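Long-range contact in T9SS C-terminal target domain-containing protein (Bacteroides cellulosilyticus, PDB 5JVK), which is thought to act as a family 39 glycoside hydrolase, cleaving O-glycosidic bonds in carbohydrates for a bacterial gut symbiont: residues I11-K25 / Q85-I97. Sequence-based numbering, arbitrary orientation.
Sequences IQLNPVLVSTDIGKK and QTAVVNYAVVPEI
Val18, Ser19 and Thr20 form a short parallel edge strand against Ala92, Val93 and Val94, the N-to-C directions of strands 18-20 and 85-94 differing by 16°. Four backbone bonds define the register: Leu17 O accepts from Ala92 N at 3.1 Å; Ser19 N returns to Ala92 O, Val94 N to Ser19 O, and Asp21 N closes the row on Val94 O at 2.8 Å. Upstream the pairing ends: the axes of strands 11-13 and 85-94 come no nearer than 8.9 Å. Side chains bridge the gap, Leu13 CD1 meeting Val89 CG1 tip to tip at 3.9 Å.

This split fits a β-sandwich whose first strand changes sheets: 11-13 pairs with 23-30, whereas 18-20 edges the five-stranded sheet, resembling the A/A' switch of immunoglobulin-like folds. Tyr91 fills the space beside the switch. A chi1 of -166°, which sets CG opposite the backbone N, lays the ring obliquely against the Leu17 carbonyl, and its OH reaches Ser19 CB at 3.3 Å while Lys25 CB approaches the same end. A water joins Tyr91 OH (2.7 Å) to Val16 O, to which it donates. A leucine in its place would probably leave that water without its hydroxyl partner and open a gap between Ser19 and Lys25.

The ammonium of buried Lys25 reaches back to strand 18-20 and the turn after it, where NZ donates to Ser19 OG and to Asp21 O, both at 2.7 Å; its CE packs on Val93 CG1. The reverse face, carrying Val18, Thr20, Ala92 and Val94, rests on helices 118-127 and 403-415, which flank the barrel.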
# COMPACT_ATOMS: atom_id res chain seq x y z
N ILE A 11 -31.42 8.17 4.32
CA ILE A 11 -30.83 7.01 3.66
C ILE A 11 -29.62 6.58 4.49
O ILE A 11 -28.63 7.32 4.56
CB ILE A 11 -30.39 7.34 2.21
CG1 ILE A 11 -31.60 7.75 1.36
CG2 ILE A 11 -29.67 6.15 1.57
CD1 ILE A 11 -31.25 8.49 0.09
N GLN A 12 -29.69 5.41 5.12
CA GLN A 12 -28.60 4.88 5.94
C GLN A 12 -27.69 3.98 5.10
O GLN A 12 -28.08 2.86 4.74
CB GLN A 12 -29.14 4.11 7.14
CG GLN A 12 -28.07 3.60 8.11
CD GLN A 12 -28.66 2.95 9.34
OE1 GLN A 12 -29.25 1.87 9.26
NE2 GLN A 12 -28.48 3.58 10.49
N LEU A 13 -26.49 4.46 4.80
CA LEU A 13 -25.48 3.67 4.09
C LEU A 13 -24.83 2.65 5.03
O LEU A 13 -24.62 2.92 6.21
CB LEU A 13 -24.38 4.57 3.52
CG LEU A 13 -24.80 5.54 2.41
CD1 LEU A 13 -23.69 6.55 2.16
CD2 LEU A 13 -25.14 4.78 1.13
N ASN A 14 -24.53 1.48 4.48
CA ASN A 14 -23.69 0.50 5.17
C ASN A 14 -22.34 1.18 5.42
O ASN A 14 -21.76 1.71 4.48
CB ASN A 14 -23.51 -0.76 4.29
CG ASN A 14 -22.85 -1.91 5.03
OD1 ASN A 14 -22.05 -1.73 5.94
ND2 ASN A 14 -23.19 -3.13 4.61
N PRO A 15 -21.87 1.19 6.69
CA PRO A 15 -20.54 1.76 6.98
C PRO A 15 -19.40 1.09 6.21
O PRO A 15 -18.41 1.75 5.90
CB PRO A 15 -20.37 1.51 8.48
CG PRO A 15 -21.76 1.46 9.01
CD PRO A 15 -22.57 0.81 7.93
N VAL A 16 -19.55 -0.20 5.92
CA VAL A 16 -18.60 -0.95 5.10
C VAL A 16 -19.13 -1.00 3.66
O VAL A 16 -20.10 -1.71 3.38
CB VAL A 16 -18.42 -2.38 5.66
CG1 VAL A 16 -17.47 -3.20 4.79
CG2 VAL A 16 -17.92 -2.33 7.10
N LEU A 17 -18.49 -0.25 2.76
CA LEU A 17 -18.86 -0.21 1.34
C LEU A 17 -17.97 -1.13 0.47
O LEU A 17 -17.75 -0.87 -0.71
CB LEU A 17 -18.83 1.24 0.82
CG LEU A 17 -19.85 2.20 1.47
CD1 LEU A 17 -19.49 3.65 1.20
CD2 LEU A 17 -21.26 1.91 0.98
N VAL A 18 -17.46 -2.20 1.08
CA VAL A 18 -16.65 -3.21 0.41
C VAL A 18 -17.17 -4.58 0.80
O VAL A 18 -17.49 -4.80 1.97
CB VAL A 18 -15.17 -3.10 0.83
CG1 VAL A 18 -14.33 -4.20 0.20
CG2 VAL A 18 -14.62 -1.72 0.48
N SER A 19 -17.24 -5.51 -0.15
CA SER A 19 -17.73 -6.86 0.12
C SER A 19 -17.02 -7.89 -0.76
O SER A 19 -16.90 -7.69 -1.97
CB SER A 19 -19.25 -6.91 -0.10
OG SER A 19 -19.78 -8.19 0.20
N THR A 20 -16.55 -8.98 -0.14
CA THR A 20 -15.88 -10.05 -0.88
C THR A 20 -16.89 -10.93 -1.63
O THR A 20 -18.02 -11.12 -1.16
CB THR A 20 -15.03 -10.95 0.05
OG1 THR A 20 -15.87 -11.58 1.02
CG2 THR A 20 -13.95 -10.14 0.75
N ASP A 21 -16.47 -11.43 -2.79
CA ASP A 21 -17.22 -12.42 -3.58
C ASP A 21 -18.51 -11.85 -4.20
O ASP A 21 -18.98 -10.77 -3.84
CB ASP A 21 -17.54 -13.66 -2.72
CG ASP A 21 -17.65 -14.96 -3.53
OD1 ASP A 21 -17.59 -14.93 -4.78
OD2 ASP A 21 -17.81 -16.03 -2.90
N ILE A 22 -19.06 -12.59 -5.17
CA ILE A 22 -20.39 -12.32 -5.72
C ILE A 22 -21.49 -12.69 -4.71
O ILE A 22 -21.25 -13.48 -3.78
CB ILE A 22 -20.62 -13.06 -7.07
CG1 ILE A 22 -20.64 -14.59 -6.90
CG2 ILE A 22 -19.55 -12.64 -8.08
CD1 ILE A 22 -20.84 -15.35 -8.19
N GLY A 23 -22.69 -12.12 -4.88
CA GLY A 23 -23.86 -12.49 -4.07
C GLY A 23 -24.72 -11.32 -3.62
O GLY A 23 -24.68 -10.24 -4.22
N LYS A 24 -25.52 -11.56 -2.57
CA LYS A 24 -26.42 -10.55 -2.01
C LYS A 24 -25.65 -9.51 -1.22
O LYS A 24 -24.97 -9.85 -0.25
CB LYS A 24 -27.49 -11.18 -1.10
CG LYS A 24 -28.73 -11.66 -1.82
CD LYS A 24 -29.89 -11.88 -0.86
CE LYS A 24 -31.02 -12.69 -1.50
NZ LYS A 24 -31.46 -12.14 -2.81
N LYS A 25 -25.79 -8.24 -1.62
CA LYS A 25 -25.08 -7.13 -1.00
C LYS A 25 -26.04 -6.18 -0.30
O LYS A 25 -26.84 -5.50 -0.94
CB LYS A 25 -24.26 -6.38 -2.06
CG LYS A 25 -23.29 -7.26 -2.86
CD LYS A 25 -22.34 -8.05 -1.97
CE LYS A 25 -21.38 -8.91 -2.78
NZ LYS A 25 -20.56 -9.78 -1.90
N GLN A 85 -34.99 12.26 -1.31
CA GLN A 85 -33.55 12.30 -1.05
C GLN A 85 -32.80 11.36 -1.99
O GLN A 85 -33.31 10.29 -2.33
CB GLN A 85 -33.27 11.92 0.41
CG GLN A 85 -31.90 12.35 0.93
CD GLN A 85 -31.60 11.81 2.33
OE1 GLN A 85 -30.63 11.09 2.52
NE2 GLN A 85 -32.43 12.18 3.30
N THR A 86 -31.61 11.78 -2.41
CA THR A 86 -30.73 10.96 -3.25
C THR A 86 -29.34 10.87 -2.63
O THR A 86 -28.95 11.71 -1.82
CB THR A 86 -30.60 11.52 -4.68
OG1 THR A 86 -30.05 12.84 -4.64
CG2 THR A 86 -31.96 11.57 -5.36
N ALA A 87 -28.61 9.83 -3.02
CA ALA A 87 -27.22 9.63 -2.59
C ALA A 87 -26.43 8.89 -3.67
O ALA A 87 -26.99 8.06 -4.39
CB ALA A 87 -27.18 8.87 -1.28
N VAL A 88 -25.15 9.22 -3.78
CA VAL A 88 -24.23 8.54 -4.70
C VAL A 88 -22.91 8.25 -3.98
O VAL A 88 -22.25 9.17 -3.49
CB VAL A 88 -23.95 9.38 -5.98
CG1 VAL A 88 -23.04 8.61 -6.93
CG2 VAL A 88 -25.26 9.75 -6.67
N VAL A 89 -22.57 6.97 -3.91
CA VAL A 89 -21.26 6.51 -3.41
C VAL A 89 -20.76 5.37 -4.28
O VAL A 89 -21.47 4.91 -5.18
CB VAL A 89 -21.32 6.06 -1.92
CG1 VAL A 89 -21.62 7.24 -1.02
CG2 VAL A 89 -22.35 4.95 -1.72
N ASN A 90 -19.54 4.91 -4.03
CA ASN A 90 -18.98 3.75 -4.71
C ASN A 90 -19.03 2.52 -3.81
O ASN A 90 -19.09 2.63 -2.58
CB ASN A 90 -17.55 4.04 -5.17
CG ASN A 90 -17.49 5.09 -6.26
OD1 ASN A 90 -17.10 6.23 -6.01
ND2 ASN A 90 -17.89 4.71 -7.47
N TYR A 91 -19.03 1.35 -4.45
CA TYR A 91 -19.13 0.06 -3.77
C TYR A 91 -18.23 -0.96 -4.47
O TYR A 91 -18.40 -1.22 -5.66
CB TYR A 91 -20.59 -0.41 -3.76
CG TYR A 91 -20.87 -1.55 -2.80
CD1 TYR A 91 -21.04 -1.31 -1.44
CD2 TYR A 91 -20.96 -2.86 -3.26
CE1 TYR A 91 -21.29 -2.34 -0.55
CE2 TYR A 91 -21.22 -3.91 -2.38
CZ TYR A 91 -21.38 -3.65 -1.03
OH TYR A 91 -21.64 -4.68 -0.16
N ALA A 92 -17.29 -1.52 -3.72
CA ALA A 92 -16.29 -2.43 -4.27
C ALA A 92 -16.67 -3.87 -3.98
O ALA A 92 -16.69 -4.29 -2.82
CB ALA A 92 -14.92 -2.11 -3.69
N VAL A 93 -16.98 -4.63 -5.03
CA VAL A 93 -17.19 -6.08 -4.93
C VAL A 93 -15.90 -6.77 -5.37
O VAL A 93 -15.66 -6.97 -6.57
CB VAL A 93 -18.40 -6.54 -5.78
CG1 VAL A 93 -18.64 -8.04 -5.61
CG2 VAL A 93 -19.65 -5.75 -5.38
N VAL A 94 -15.07 -7.14 -4.39
CA VAL A 94 -13.70 -7.62 -4.63
C VAL A 94 -13.60 -9.14 -4.52
O VAL A 94 -14.47 -9.77 -3.91
CB VAL A 94 -12.68 -6.97 -3.65
CG1 VAL A 94 -12.79 -5.45 -3.70
CG2 VAL A 94 -12.84 -7.48 -2.22
N PRO A 95 -12.55 -9.75 -5.12
CA PRO A 95 -12.37 -11.19 -4.95
C PRO A 95 -11.96 -11.55 -3.52
O PRO A 95 -11.26 -10.78 -2.87
CB PRO A 95 -11.24 -11.53 -5.93
CG PRO A 95 -10.50 -10.25 -6.10
CD PRO A 95 -11.54 -9.18 -6.02
N GLU A 96 -12.42 -12.70 -3.04
CA GLU A 96 -12.08 -13.18 -1.71
C GLU A 96 -10.71 -13.85 -1.76
O GLU A 96 -10.46 -14.69 -2.62
CB GLU A 96 -13.14 -14.17 -1.22
CG GLU A 96 -13.12 -14.44 0.27
CD GLU A 96 -14.23 -15.38 0.71
OE1 GLU A 96 -15.41 -15.13 0.36
OE2 GLU A 96 -13.92 -16.36 1.42
N ILE A 97 -9.82 -13.45 -0.85
CA ILE A 97 -8.45 -13.97 -0.79
C ILE A 97 -8.30 -14.85 0.45
O ILE A 97 -8.68 -14.45 1.55
CB ILE A 97 -7.39 -12.84 -0.77
CG1 ILE A 97 -7.68 -11.79 -1.84
CG2 ILE A 97 -5.99 -13.41 -0.99
CD1 ILE A 97 -6.83 -10.54 -1.74
O HOH W 1 -21.01 -4.38 2.45